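PDB 1O59: allantoicase from Saccharomyces cerevisiae, which catalyses the hydrolysis of allantoate to (S)-ureidoglycolate and urea, a step that lets yeast draw on purines as a secondary nitrogen source. Local coordinates for residues N284-K296 against T308-P320. Residues are numbered along the deposited sequence; the frame is centred on the assembly and turned at random.
Sequences NFPQFITVEGCLK and TWVELVGKSKTGP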
loop_
_atom_site.group_PDB
_atom_site.type_symbol
_atom_site.label_atom_id
_atom_site.label_comp_id
_atom_site.label_asym_id
_atom_site.label_seq_id
_atom_site.Cartn_x
_atom_site.Cartn_y
_atom_site.Cartn_z
ATOM N N ASN A 284 -20.451 6.441 -12.310
ATOM C CA ASN A 284 -20.056 7.133 -11.063
ATOM C C ASN A 284 -18.714 7.872 -11.141
ATOM O O ASN A 284 -18.072 8.110 -10.140
ATOM C CB ASN A 284 -20.023 6.150 -9.874
ATOM C CG ASN A 284 -19.199 4.871 -10.151
ATOM O OD1 ASN A 284 -18.690 4.660 -11.243
ATOM N ND2 ASN A 284 -19.089 4.015 -9.146
ATOM N N PHE A 285 -18.304 8.229 -12.348
ATOM C CA PHE A 285 -17.081 8.992 -12.597
ATOM C C PHE A 285 -17.390 10.395 -12.187
ATOM O O PHE A 285 -18.548 10.757 -12.141
ATOM C CB PHE A 285 -16.673 8.917 -14.110
ATOM C CG PHE A 285 -17.764 9.308 -15.067
ATOM C CD1 PHE A 285 -18.680 8.353 -15.543
ATOM C CD2 PHE A 285 -17.861 10.606 -15.529
ATOM C CE1 PHE A 285 -19.673 8.702 -16.445
ATOM C CE2 PHE A 285 -18.858 10.973 -16.445
ATOM C CZ PHE A 285 -19.766 10.033 -16.892
ATOM N N PRO A 286 -16.407 11.207 -11.852
ATOM C CA PRO A 286 -16.747 12.577 -11.420
ATOM C C PRO A 286 -17.311 13.370 -12.574
ATOM O O PRO A 286 -17.090 13.020 -13.734
ATOM C CB PRO A 286 -15.429 13.152 -10.949
ATOM C CG PRO A 286 -14.550 11.963 -10.773
ATOM C CD PRO A 286 -14.961 10.956 -11.796
ATOM N N GLN A 287 -18.071 14.404 -12.263
ATOM C CA GLN A 287 -18.578 15.258 -13.305
ATOM C C GLN A 287 -17.475 16.183 -13.795
ATOM O O GLN A 287 -17.399 16.465 -14.988
ATOM C CB GLN A 287 -19.767 16.052 -12.787
ATOM C CG GLN A 287 -20.372 16.932 -13.799
ATOM C CD GLN A 287 -21.566 17.608 -13.281
ATOM O OE1 GLN A 287 -21.723 17.759 -12.069
ATOM N NE2 GLN A 287 -22.444 17.998 -14.181
ATOM N N PHE A 288 -16.633 16.651 -12.864
ATOM C CA PHE A 288 -15.466 17.470 -13.185
ATOM C C PHE A 288 -14.343 17.107 -12.278
ATOM O O PHE A 288 -14.557 16.441 -11.270
ATOM C CB PHE A 288 -15.715 18.953 -12.926
ATOM C CG PHE A 288 -16.843 19.547 -13.705
ATOM C CD1 PHE A 288 -16.671 19.910 -15.038
ATOM C CD2 PHE A 288 -18.062 19.806 -13.092
ATOM C CE1 PHE A 288 -17.694 20.497 -15.754
ATOM C CE2 PHE A 288 -19.102 20.385 -13.805
ATOM C CZ PHE A 288 -18.907 20.725 -15.139
ATOM N N ILE A 289 -13.143 17.585 -12.620
ATOM C CA ILE A 289 -11.964 17.493 -11.739
ATOM C C ILE A 289 -11.110 18.760 -11.817
ATOM O O ILE A 289 -11.181 19.518 -12.766
ATOM C CB ILE A 289 -11.065 16.213 -12.034
ATOM C CG1 ILE A 289 -10.382 16.306 -13.398
ATOM C CG2 ILE A 289 -11.852 14.904 -11.921
ATOM C CD1 ILE A 289 -9.035 16.959 -13.378
ATOM N N THR A 290 -10.305 18.966 -10.785
ATOM C CA THR A 290 -9.194 19.905 -10.837
ATOM C C THR A 290 -7.971 19.230 -10.223
ATOM O O THR A 290 -8.101 18.269 -9.501
ATOM C CB THR A 290 -9.492 21.255 -10.072
ATOM O OG1 THR A 290 -9.690 21.005 -8.672
ATOM C CG2 THR A 290 -10.772 21.938 -10.534
ATOM N N VAL A 291 -6.793 19.751 -10.516
ATOM C CA VAL A 291 -5.590 19.299 -9.876
ATOM C C VAL A 291 -4.807 20.542 -9.465
ATOM O O VAL A 291 -4.569 21.409 -10.295
ATOM C CB VAL A 291 -4.728 18.440 -10.811
ATOM C CG1 VAL A 291 -3.503 17.914 -10.063
ATOM C CG2 VAL A 291 -5.552 17.291 -11.416
ATOM N N GLU A 292 -4.452 20.642 -8.184
ATOM C CA GLU A 292 -3.561 21.691 -7.698
ATOM C C GLU A 292 -2.278 21.077 -7.247
ATOM O O GLU A 292 -2.239 19.889 -6.910
ATOM C CB GLU A 292 -4.160 22.411 -6.507
ATOM C CG GLU A 292 -5.476 23.098 -6.829
ATOM C CD GLU A 292 -6.581 22.598 -5.932
ATOM O OE1 GLU A 292 -6.828 23.353 -4.939
ATOM O OE2 GLU A 292 -7.131 21.448 -6.208
ATOM N N GLY A 293 -1.241 21.906 -7.244
ATOM C CA GLY A 293 0.040 21.580 -6.677
ATOM C C GLY A 293 0.405 22.542 -5.568
ATOM O O GLY A 293 -0.123 23.647 -5.474
ATOM N N CYS A 294 1.307 22.126 -4.702
ATOM C CA CYS A 294 1.833 23.055 -3.741
ATOM C C CYS A 294 3.214 22.660 -3.260
ATOM O O CYS A 294 3.591 21.505 -3.356
ATOM C CB CYS A 294 0.859 23.191 -2.581
ATOM S SG CYS A 294 1.436 22.516 -1.040
ATOM N N LEU A 295 3.956 23.629 -2.743
ATOM C CA LEU A 295 5.290 23.383 -2.209
ATOM C C LEU A 295 5.299 23.490 -0.671
ATOM O O LEU A 295 5.089 24.591 -0.124
ATOM C CB LEU A 295 6.261 24.382 -2.829
ATOM C CG LEU A 295 7.729 24.323 -2.389
ATOM C CD1 LEU A 295 8.332 22.920 -2.538
ATOM C CD2 LEU A 295 8.506 25.337 -3.190
ATOM N N LYS A 296 5.532 22.354 0.014
ATOM C CA LYS A 296 5.541 22.282 1.506
ATOM C C LYS A 296 6.962 22.353 2.038
ATOM O O LYS A 296 7.911 22.053 1.320
ATOM C CB LYS A 296 4.854 20.983 2.028
ATOM C CG LYS A 296 3.469 21.128 2.830
ATOM C CD LYS A 296 2.137 20.814 2.016
ATOM C CE LYS A 296 1.194 19.729 2.690
ATOM N NZ LYS A 296 -0.287 19.766 2.363
ATOM N N THR A 308 -0.321 26.256 0.690
ATOM C CA THR A 308 -0.352 27.268 -0.383
ATOM C C THR A 308 -0.538 26.682 -1.823
ATOM O O THR A 308 0.431 26.477 -2.582
ATOM C CB THR A 308 0.907 28.087 -0.302
ATOM O OG1 THR A 308 0.885 29.086 -1.335
ATOM C CG2 THR A 308 2.190 27.167 -0.535
ATOM N N TRP A 309 -1.799 26.454 -2.186
ATOM C CA TRP A 309 -2.137 25.680 -3.371
ATOM C C TRP A 309 -2.374 26.519 -4.611
ATOM O O TRP A 309 -3.130 27.473 -4.573
ATOM C CB TRP A 309 -3.382 24.847 -3.098
ATOM C CG TRP A 309 -3.136 23.722 -2.116
ATOM C CD1 TRP A 309 -3.339 23.759 -0.777
ATOM C CD2 TRP A 309 -2.637 22.409 -2.406
ATOM N NE1 TRP A 309 -3.009 22.556 -0.210
ATOM C CE2 TRP A 309 -2.572 21.707 -1.187
ATOM C CE3 TRP A 309 -2.232 21.759 -3.573
ATOM C CZ2 TRP A 309 -2.131 20.402 -1.096
ATOM C CZ3 TRP A 309 -1.780 20.450 -3.480
ATOM C CH2 TRP A 309 -1.749 19.783 -2.252
ATOM N N VAL A 310 -1.734 26.121 -5.705
ATOM C CA VAL A 310 -1.831 26.778 -7.007
ATOM C C VAL A 310 -2.403 25.801 -8.023
ATOM O O VAL A 310 -2.233 24.608 -7.890
ATOM C CB VAL A 310 -0.431 27.285 -7.507
ATOM C CG1 VAL A 310 0.197 28.190 -6.480
ATOM C CG2 VAL A 310 0.537 26.126 -7.829
ATOM N N GLU A 311 -3.064 26.316 -9.049
ATOM C CA GLU A 311 -3.743 25.464 -10.009
ATOM C C GLU A 311 -2.783 24.819 -10.996
ATOM O O GLU A 311 -1.918 25.502 -11.530
ATOM C CB GLU A 311 -4.747 26.290 -10.792
ATOM C CG GLU A 311 -5.364 25.595 -12.004
ATOM C CD GLU A 311 -6.476 26.439 -12.610
ATOM O OE1 GLU A 311 -7.625 26.367 -12.099
ATOM O OE2 GLU A 311 -6.200 27.188 -13.574
ATOM N N LEU A 312 -2.958 23.516 -11.246
ATOM C CA LEU A 312 -2.261 22.822 -12.341
ATOM C C LEU A 312 -3.246 22.431 -13.429
ATOM O O LEU A 312 -2.985 22.646 -14.597
ATOM C CB LEU A 312 -1.535 21.566 -11.843
ATOM C CG LEU A 312 -0.480 21.744 -10.760
ATOM C CD1 LEU A 312 -0.105 20.398 -10.226
ATOM C CD2 LEU A 312 0.703 22.482 -11.299
ATOM N N VAL A 313 -4.360 21.828 -13.032
ATOM C CA VAL A 313 -5.501 21.631 -13.920
ATOM C C VAL A 313 -6.745 22.332 -13.364
ATOM O O VAL A 313 -7.132 22.134 -12.217
ATOM C CB VAL A 313 -5.787 20.142 -14.184
ATOM C CG1 VAL A 313 -6.974 19.986 -15.116
ATOM C CG2 VAL A 313 -4.557 19.463 -14.782
ATOM N N GLY A 314 -7.312 23.204 -14.196
ATOM C CA GLY A 314 -8.546 23.906 -13.909
ATOM C C GLY A 314 -9.724 23.008 -14.157
ATOM O O GLY A 314 -9.561 21.873 -14.586
ATOM N N LYS A 315 -10.916 23.522 -13.857
ATOM C CA LYS A 315 -12.142 22.713 -13.851
ATOM C C LYS A 315 -12.287 22.075 -15.219
ATOM O O LYS A 315 -12.340 22.780 -16.219
ATOM C CB LYS A 315 -13.359 23.578 -13.499
ATOM C CG LYS A 315 -14.651 22.813 -13.205
ATOM C CD LYS A 315 -15.672 23.735 -12.544
ATOM C CE LYS A 315 -17.090 23.139 -12.517
ATOM N NZ LYS A 315 -18.174 24.109 -12.959
ATOM N N SER A 316 -12.322 20.741 -15.248
ATOM C CA SER A 316 -12.275 19.976 -16.482
ATOM C C SER A 316 -13.338 18.923 -16.427
ATOM O O SER A 316 -13.396 18.159 -15.467
ATOM C CB SER A 316 -10.917 19.280 -16.630
ATOM O OG SER A 316 -9.888 20.210 -16.886
ATOM N N LYS A 317 -14.159 18.872 -17.472
ATOM C CA LYS A 317 -15.216 17.871 -17.600
ATOM C C LYS A 317 -14.589 16.476 -17.800
ATOM O O LYS A 317 -13.681 16.316 -18.607
ATOM C CB LYS A 317 -16.164 18.201 -18.780
ATOM C CG LYS A 317 -17.522 17.534 -18.649
ATOM C CD LYS A 317 -18.507 17.789 -19.823
ATOM C CE LYS A 317 -19.955 17.264 -19.481
ATOM N NZ LYS A 317 -20.508 17.829 -18.151
ATOM N N THR A 318 -15.093 15.497 -17.044
ATOM C CA THR A 318 -14.608 14.114 -17.074
ATOM C C THR A 318 -15.662 13.138 -17.605
ATOM O O THR A 318 -16.883 13.409 -17.592
ATOM C CB THR A 318 -14.070 13.634 -15.671
ATOM O OG1 THR A 318 -14.920 14.078 -14.597
ATOM C CG2 THR A 318 -12.711 14.267 -15.365
ATOM N N GLY A 319 -15.138 12.020 -18.110
ATOM C CA GLY A 319 -15.917 11.014 -18.803
ATOM C C GLY A 319 -15.692 9.679 -18.131
ATOM O O GLY A 319 -14.827 9.551 -17.252
ATOM N N PRO A 320 -16.476 8.685 -18.536
ATOM C CA PRO A 320 -16.371 7.371 -17.960
ATOM C C PRO A 320 -15.190 6.660 -18.531
ATOM O O PRO A 320 -14.934 6.738 -19.749
ATOM C CB PRO A 320 -17.653 6.667 -18.435
ATOM C CG PRO A 320 -18.032 7.319 -19.682
ATOM C CD PRO A 320 -17.524 8.740 -19.573
HETATM O O HOH W 1 -18.906 15.272 -16.882
HETATM O O HOH W 2 3.442 26.288 -3.776
#
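Phe285 lies with one ring face over the peptide joining Gly319 to Pro320, whose CD sits 3.9 Å from the ring centroid in a CH-pi contact. With chi1 at 53°, CG stands between the backbone N and carbonyl carbon, which swings the ring alongside the proline. Cut back to an alanine, this position would probably leave Pro320 and the Gly319 peptide without their aromatic cover. At Pro286 the carbonyl O accepts the hydroxyl OG1 of Thr318 at 2.6 Å, from well above the carbonyl plane, while the CG2 branch of the same threonine packs on Ile289. A water bridges Gln287 O and Thr318 O, beside the direct bond from Thr318 N to Gln287 O. Lys315, extended as far as CE and bent at its last torsion, crosses one face of the Phe288 ring: CE is 3.6 Å from the centroid, and NZ, 4.2 Å from it, adds a cation-pi interaction.

Antiparallel pairing continues through Ile289 and Ser316, but the register slips by one before Val291 and again just after it, where a classic beta bulge sets Leu312 and Val313 together opposite Val291, whose O accepts from both of their N atoms. Glu292 sets its CB against the Trp309 indole. Leu312 CD1 lies 3.5 Å from Gly293 N. Cys294 lies over the face of the indole, its SG 4.1 Å from the six-membered ring centroid and only 10° off the normal.

The two strands form a beta hairpin, its connection unmodelled, at one side of the five-stranded antiparallel sheet in the second allantoicase repeat. Strand 309-317 is an edge strand of this sheet within the chain, and strand 288-294 pairs on its other side with strand 336-342. Val291 and Leu312 pack on Ile274, while Ile289 and Val313 meet Tyr326, joining the hairpin to the six-stranded sheet that holds strands 270-277 and 323-331.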